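Local atomic coordinates of disulphide isomerase (Xylella fastidiosa, PDB entry 3FK8), a protein that probably acts as a thioredoxin-fold thiol-disulphide oxidoreductase that may rearrange disulphide bonds in other proteins. Residues Leu34-Asn39 / Ala94-Asn99; Ala38-Asp43 / Gly72-Asn77. All blocks are in the same frame, centred on the assembly; numbering follows the deposited sequence.

Interaction 1. Residues Leu34-Asn39 / Ala94-Asn99; sequences LVFGAN and AVVVVN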
loop_
_atom_site.group_PDB
_atom_site.type_symbol
_atom_site.label_atom_id
_atom_site.label_comp_id
_atom_site.label_asym_id
_atom_site.label_seq_id
_atom_site.Cartn_x
_atom_site.Cartn_y
_atom_site.Cartn_z
ATOM N N LEU A 34 -3.179 1.376 -2.345
ATOM C CA LEU A 34 -3.510 1.211 -0.931
ATOM C C LEU A 34 -2.539 0.186 -0.317
ATOM O O LEU A 34 -2.441 -0.941 -0.822
ATOM C CB LEU A 34 -4.912 0.677 -0.795
ATOM C CG LEU A 34 -6.055 1.440 -1.438
ATOM C CD1 LEU A 34 -7.419 0.849 -1.121
ATOM C CD2 LEU A 34 -6.000 2.907 -1.049
ATOM N N VAL A 35 -1.831 0.603 0.721
ATOM C CA VAL A 35 -0.836 -0.257 1.363
ATOM C C VAL A 35 -1.317 -0.571 2.751
ATOM O O VAL A 35 -1.421 0.325 3.607
ATOM C CB VAL A 35 0.572 0.390 1.432
ATOM C CG1 VAL A 35 1.561 -0.614 1.960
ATOM C CG2 VAL A 35 0.970 0.941 0.046
ATOM N N PHE A 36 -1.688 -1.836 2.970
ATOM C CA PHE A 36 -2.201 -2.291 4.283
ATOM C C PHE A 36 -1.068 -2.896 5.101
ATOM O O PHE A 36 -0.363 -3.791 4.633
ATOM C CB PHE A 36 -3.263 -3.354 4.067
ATOM C CG PHE A 36 -4.529 -2.851 3.437
ATOM C CD1 PHE A 36 -5.653 -2.572 4.244
ATOM C CD2 PHE A 36 -4.636 -2.655 2.059
ATOM C CE1 PHE A 36 -6.838 -2.110 3.650
ATOM C CE2 PHE A 36 -5.845 -2.199 1.491
ATOM C CZ PHE A 36 -6.905 -1.943 2.263
ATOM N N GLY A 37 -0.911 -2.461 6.349
ATOM C CA GLY A 37 0.181 -2.968 7.159
ATOM C C GLY A 37 0.060 -2.434 8.566
ATOM O O GLY A 37 -0.994 -1.903 8.969
ATOM N N ALA A 38 1.140 -2.535 9.336
ATOM C CA ALA A 38 1.117 -2.067 10.707
ATOM C C ALA A 38 2.550 -1.829 11.134
ATOM O O ALA A 38 3.495 -2.444 10.619
ATOM C CB ALA A 38 0.458 -3.069 11.635
ATOM N N ASN A 39 2.733 -1.018 12.178
ATOM C CA ASN A 39 4.071 -0.658 12.630
ATOM C C ASN A 39 4.834 -1.781 13.301
ATOM O O ASN A 39 6.063 -1.754 13.285
ATOM C CB ASN A 39 3.982 0.562 13.562
ATOM C CG ASN A 39 3.565 1.812 12.826
ATOM O OD1 ASN A 39 3.972 2.050 11.697
ATOM N ND2 ASN A 39 2.709 2.601 13.444
ATOM N N ALA A 94 0.291 -5.784 2.408
ATOM C CA ALA A 94 -0.535 -6.153 1.248
ATOM C C ALA A 94 -0.935 -4.910 0.516
ATOM O O ALA A 94 -1.035 -3.847 1.108
ATOM C CB ALA A 94 -1.751 -6.933 1.686
ATOM N N VAL A 95 -1.145 -5.017 -0.789
ATOM C CA VAL A 95 -1.504 -3.840 -1.563
ATOM C C VAL A 95 -2.752 -4.079 -2.412
ATOM O O VAL A 95 -3.052 -5.222 -2.794
ATOM C CB VAL A 95 -0.339 -3.214 -2.390
ATOM C CG1 VAL A 95 0.947 -2.841 -1.498
ATOM C CG2 VAL A 95 0.087 -4.144 -3.379
ATOM N N VAL A 96 -3.454 -2.983 -2.661
ATOM C CA VAL A 96 -4.548 -2.933 -3.635
ATOM C C VAL A 96 -4.217 -1.800 -4.594
ATOM O O VAL A 96 -3.860 -0.717 -4.161
ATOM C CB VAL A 96 -5.924 -2.670 -2.958
ATOM C CG1 VAL A 96 -7.058 -2.608 -3.982
ATOM C CG2 VAL A 96 -6.197 -3.701 -1.924
ATOM N N VAL A 97 -4.372 -2.039 -5.898
ATOM C CA VAL A 97 -4.236 -0.977 -6.894
ATOM C C VAL A 97 -5.678 -0.699 -7.342
ATOM O O VAL A 97 -6.385 -1.612 -7.787
ATOM C CB VAL A 97 -3.400 -1.464 -8.118
ATOM C CG1 VAL A 97 -3.376 -0.415 -9.243
ATOM C CG2 VAL A 97 -1.986 -1.867 -7.675
ATOM N N VAL A 98 -6.120 0.541 -7.197
ATOM C CA VAL A 98 -7.452 0.931 -7.639
ATOM C C VAL A 98 -7.251 1.847 -8.846
ATOM O O VAL A 98 -6.487 2.826 -8.774
ATOM C CB VAL A 98 -8.193 1.692 -6.499
ATOM C CG1 VAL A 98 -9.658 2.017 -6.857
ATOM C CG2 VAL A 98 -8.117 0.846 -5.207
ATOM N N ASN A 99 -7.962 1.589 -9.931
ATOM C CA ASN A 99 -7.845 2.434 -11.122
ATOM C C ASN A 99 -8.462 3.781 -10.866
ATOM O O ASN A 99 -9.143 4.021 -9.870
ATOM C CB ASN A 99 -8.531 1.778 -12.321
ATOM C CG ASN A 99 -7.748 0.625 -12.861
ATOM O OD1 ASN A 99 -6.505 0.590 -12.799
ATOM N ND2 ASN A 99 -8.461 -0.343 -13.388
#
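F36 and V96 meet on one face of a pair of antiparallel strands, 34-37 and 94-98. The methyl CG2 of V96 comes up to CE2 of the F36 ring, 3.7 Å away, at an oblique slant. These two residues are not direct partners in the register. F36 pairs with A94, whose side chain is a single methyl. The A94 carbonyl oxygen lies at the ring edge, near its plane. With CG of F36 anti to its own carbonyl carbon (chi1 -68°), the ring is carried toward strand 94-98, where CE2 meets V96.

L34 is the direct partner of V96, with CB to CB at 4.1 Å. V96 thus touches both large residues of this face, L34 through CB and F36 through CG2. The branch tip of L34 goes further along: its CD1 reaches CG2 of V98, two residues on from V96, also at 4.1 Å. I69 of strand 65-70 touches L34 and F36 on the other flank, and V18 of helix 14-28 packs on L34.

V35 and V95 turn to the other face. They are a non-hydrogen-bonded pair and lie side by side, pointing the same way. CG2 of V35 meets CG1 of V95.

Four backbone bonds join the strands. L34 N gives to V96 O at 2.9 Å, and V96 N returns to L34 O. F36 N to A94 O is 2.8 Å, and A94 N to F36 O is 3.1 Å. CA of V95 also makes a C-H...O contact with L34 O. All seven touching residues are buried. This is the central antiparallel strand pair of a mixed sheet with helices packed against it, as in the thioredoxin fold.

Interaction 2. Residues Ala38-Asp43 / Gly72-Asn77; sequences ANWCTD and GNFDRN. With FMT (formic acid), chain B.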
loop_
_atom_site.group_PDB
_atom_site.type_symbol
_atom_site.label_atom_id
_atom_site.label_comp_id
_atom_site.label_asym_id
_atom_site.label_seq_id
_atom_site.Cartn_x
_atom_site.Cartn_y
_atom_site.Cartn_z
ATOM N N ALA A 38 1.140 -2.535 9.336
ATOM C CA ALA A 38 1.117 -2.067 10.707
ATOM C C ALA A 38 2.550 -1.829 11.134
ATOM O O ALA A 38 3.495 -2.444 10.619
ATOM C CB ALA A 38 0.458 -3.069 11.635
ATOM N N ASN A 39 2.733 -1.018 12.178
ATOM C CA ASN A 39 4.071 -0.658 12.630
ATOM C C ASN A 39 4.834 -1.781 13.301
ATOM O O ASN A 39 6.063 -1.754 13.285
ATOM C CB ASN A 39 3.982 0.562 13.562
ATOM C CG ASN A 39 3.565 1.812 12.826
ATOM O OD1 ASN A 39 3.972 2.050 11.697
ATOM N ND2 ASN A 39 2.709 2.601 13.444
ATOM N N TRP A 40 4.130 -2.756 13.864
ATOM C CA TRP A 40 4.797 -3.890 14.516
ATOM C C TRP A 40 5.413 -4.838 13.523
ATOM O O TRP A 40 6.221 -5.671 13.921
ATOM C CB TRP A 40 3.827 -4.655 15.442
ATOM C CG TRP A 40 2.683 -5.244 14.731
ATOM C CD1 TRP A 40 1.403 -4.695 14.618
ATOM C CD2 TRP A 40 2.643 -6.496 14.004
ATOM N NE1 TRP A 40 0.613 -5.536 13.866
ATOM C CE2 TRP A 40 1.335 -6.630 13.454
ATOM C CE3 TRP A 40 3.579 -7.508 13.749
ATOM C CZ2 TRP A 40 0.950 -7.749 12.696
ATOM C CZ3 TRP A 40 3.198 -8.606 13.012
ATOM C CH2 TRP A 40 1.893 -8.724 12.482
ATOM N N CYS A 41 5.001 -4.777 12.252
ATOM C CA CYS A 41 5.406 -5.782 11.296
ATOM C C CYS A 41 6.695 -5.413 10.574
ATOM O O CYS A 41 6.788 -4.378 9.900
ATOM C CB CYS A 41 4.299 -5.943 10.309
ATOM S SG CYS A 41 4.793 -7.094 8.938
ATOM N N THR A 42 7.714 -6.237 10.791
ATOM C CA THR A 42 9.026 -5.915 10.263
ATOM C C THR A 42 9.010 -5.916 8.730
ATOM O O THR A 42 9.743 -5.151 8.121
ATOM C CB THR A 42 10.138 -6.812 10.891
ATOM O OG1 THR A 42 9.928 -8.200 10.554
ATOM C CG2 THR A 42 10.092 -6.638 12.380
ATOM N N ASP A 43 8.183 -6.770 8.083
ATOM C CA ASP A 43 8.076 -6.700 6.637
ATOM C C ASP A 43 7.442 -5.424 6.148
ATOM O O ASP A 43 7.851 -4.835 5.140
ATOM C CB ASP A 43 7.324 -7.923 6.137
ATOM C CG ASP A 43 8.058 -9.186 6.501
ATOM O OD1 ASP A 43 9.097 -9.495 5.839
ATOM O OD2 ASP A 43 7.665 -9.852 7.468
ATOM N N GLY A 72 -3.403 -2.465 12.504
ATOM C CA GLY A 72 -3.164 -2.814 13.914
ATOM C C GLY A 72 -2.714 -4.257 14.049
ATOM O O GLY A 72 -2.049 -4.810 13.169
ATOM N N ASN A 73 -3.150 -4.881 15.144
ATOM C CA ASN A 73 -2.902 -6.332 15.337
ATOM C C ASN A 73 -3.992 -7.126 14.647
ATOM O O ASN A 73 -4.732 -7.859 15.282
ATOM C CB ASN A 73 -2.808 -6.678 16.833
ATOM C CG ASN A 73 -1.588 -6.074 17.468
ATOM O OD1 ASN A 73 -1.682 -5.317 18.436
ATOM N ND2 ASN A 73 -0.438 -6.369 16.903
ATOM N N PHE A 74 -4.115 -6.935 13.334
ATOM C CA PHE A 74 -5.260 -7.467 12.612
ATOM C C PHE A 74 -6.570 -7.123 13.334
ATOM O O PHE A 74 -7.467 -7.978 13.460
ATOM C CB PHE A 74 -5.138 -8.980 12.333
ATOM C CG PHE A 74 -3.936 -9.313 11.521
ATOM C CD1 PHE A 74 -3.988 -9.140 10.133
ATOM C CD2 PHE A 74 -2.771 -9.806 12.107
ATOM C CE1 PHE A 74 -2.884 -9.433 9.355
ATOM C CE2 PHE A 74 -1.674 -10.103 11.289
ATOM C CZ PHE A 74 -1.749 -9.912 9.924
ATOM N N ASP A 75 -6.713 -5.849 13.744
ATOM C CA ASP A 75 -7.869 -5.458 14.536
ATOM C C ASP A 75 -8.244 -4.005 14.304
ATOM O O ASP A 75 -8.993 -3.446 15.084
ATOM C CB ASP A 75 -7.654 -5.768 16.032
ATOM C CG ASP A 75 -6.447 -5.032 16.645
ATOM O OD1 ASP A 75 -5.792 -4.173 15.986
ATOM O OD2 ASP A 75 -6.101 -5.363 17.816
ATOM N N ARG A 76 -7.752 -3.392 13.231
ATOM C CA ARG A 76 -8.134 -2.016 12.891
ATOM C C ARG A 76 -8.411 -1.970 11.403
ATOM O O ARG A 76 -7.770 -2.658 10.628
ATOM C CB ARG A 76 -7.003 -1.053 13.211
ATOM C CG ARG A 76 -6.753 -0.836 14.683
ATOM C CD ARG A 76 -5.393 -0.195 14.849
ATOM N NE ARG A 76 -4.917 -0.146 16.232
ATOM C CZ ARG A 76 -3.652 0.130 16.542
ATOM N NH1 ARG A 76 -2.758 0.348 15.592
ATOM N NH2 ARG A 76 -3.269 0.177 17.805
ATOM N N ASN A 77 -9.374 -1.149 10.997
ATOM C CA ASN A 77 -9.690 -0.945 9.586
ATOM C C ASN A 77 -9.982 -2.224 8.823
ATOM O O ASN A 77 -9.797 -2.297 7.614
ATOM C CB ASN A 77 -8.573 -0.145 8.904
ATOM C CG ASN A 77 -8.480 1.253 9.405
ATOM O OD1 ASN A 77 -7.383 1.738 9.811
ATOM N ND2 ASN A 77 -9.592 1.910 9.454
HETATM C C FMT B . 6.686 -9.319 12.195
HETATM O O1 FMT B . 7.375 -8.545 12.885
HETATM O O2 FMT B . 6.579 -9.305 10.957
#
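A hydrogen bond from the W40 indole to the backbone of G72, with ring contacts beside it, joins two loops at one end of the sheet. One loop leads from strand 32-37 into helix 42-51; the other follows strand 65-70. NE1 of W40 donates to G72 O at 2.8 Å, in a nearly straight bond (171°). The oxygen lies in the indole plane, but NE1 stands well above the plane of the G72 carbonyl.

With CG of W40 between its own backbone N and carbonyl carbon (chi1 62°), the indole is directed toward 72-74. ND2 of N73 lies over one indole face, displaced toward the rim, 3.4 Å from W40 CD1. CB of C41 lies over the opposite face. The benzo edge of W40 meets F74: CZ2 is 3.8 Å from CE2 of F74, and the two side chains cross at about a right angle. CB of A38 also packs on G72 O at 3.4 Å, the same oxygen that accepts the indole N-H.

A formic acid molecule, probably from the crystallisation liquor, lies past the far edge of the indole. T42 N donates to its O1 at 3.1 Å, and SG of C41 is 3.5 Å from its O2. A type I turn from A38 to C41 leads into the helix, with C41 at the N-cap. A tryptophan just before a CxxC sequence (C41 and C44) at a helix start matches the thioredoxin active-site motif, so this is probably the redox site.

In the fold
The two interactions start from the same part of the chain and share A38 and N39. Interaction 1 uses strand 32-37, and interaction 2 follows as that strand runs out into the loop before helix 42-51. Their centres are 12 Å apart. Interaction 1 lies about 3 Å from the centre of the chain, whereas interaction 2 lies about 13 Å from it and is partly exposed. The partner of interaction 2, 72-77, comes later, after two helices and strand 65-70, the parallel neighbour of 32-37. Strand 94-98 comes last. Strand 32-37 thus links the buried sheet to the probable CxxC site at its C-terminal end, the usual thioredoxin layout.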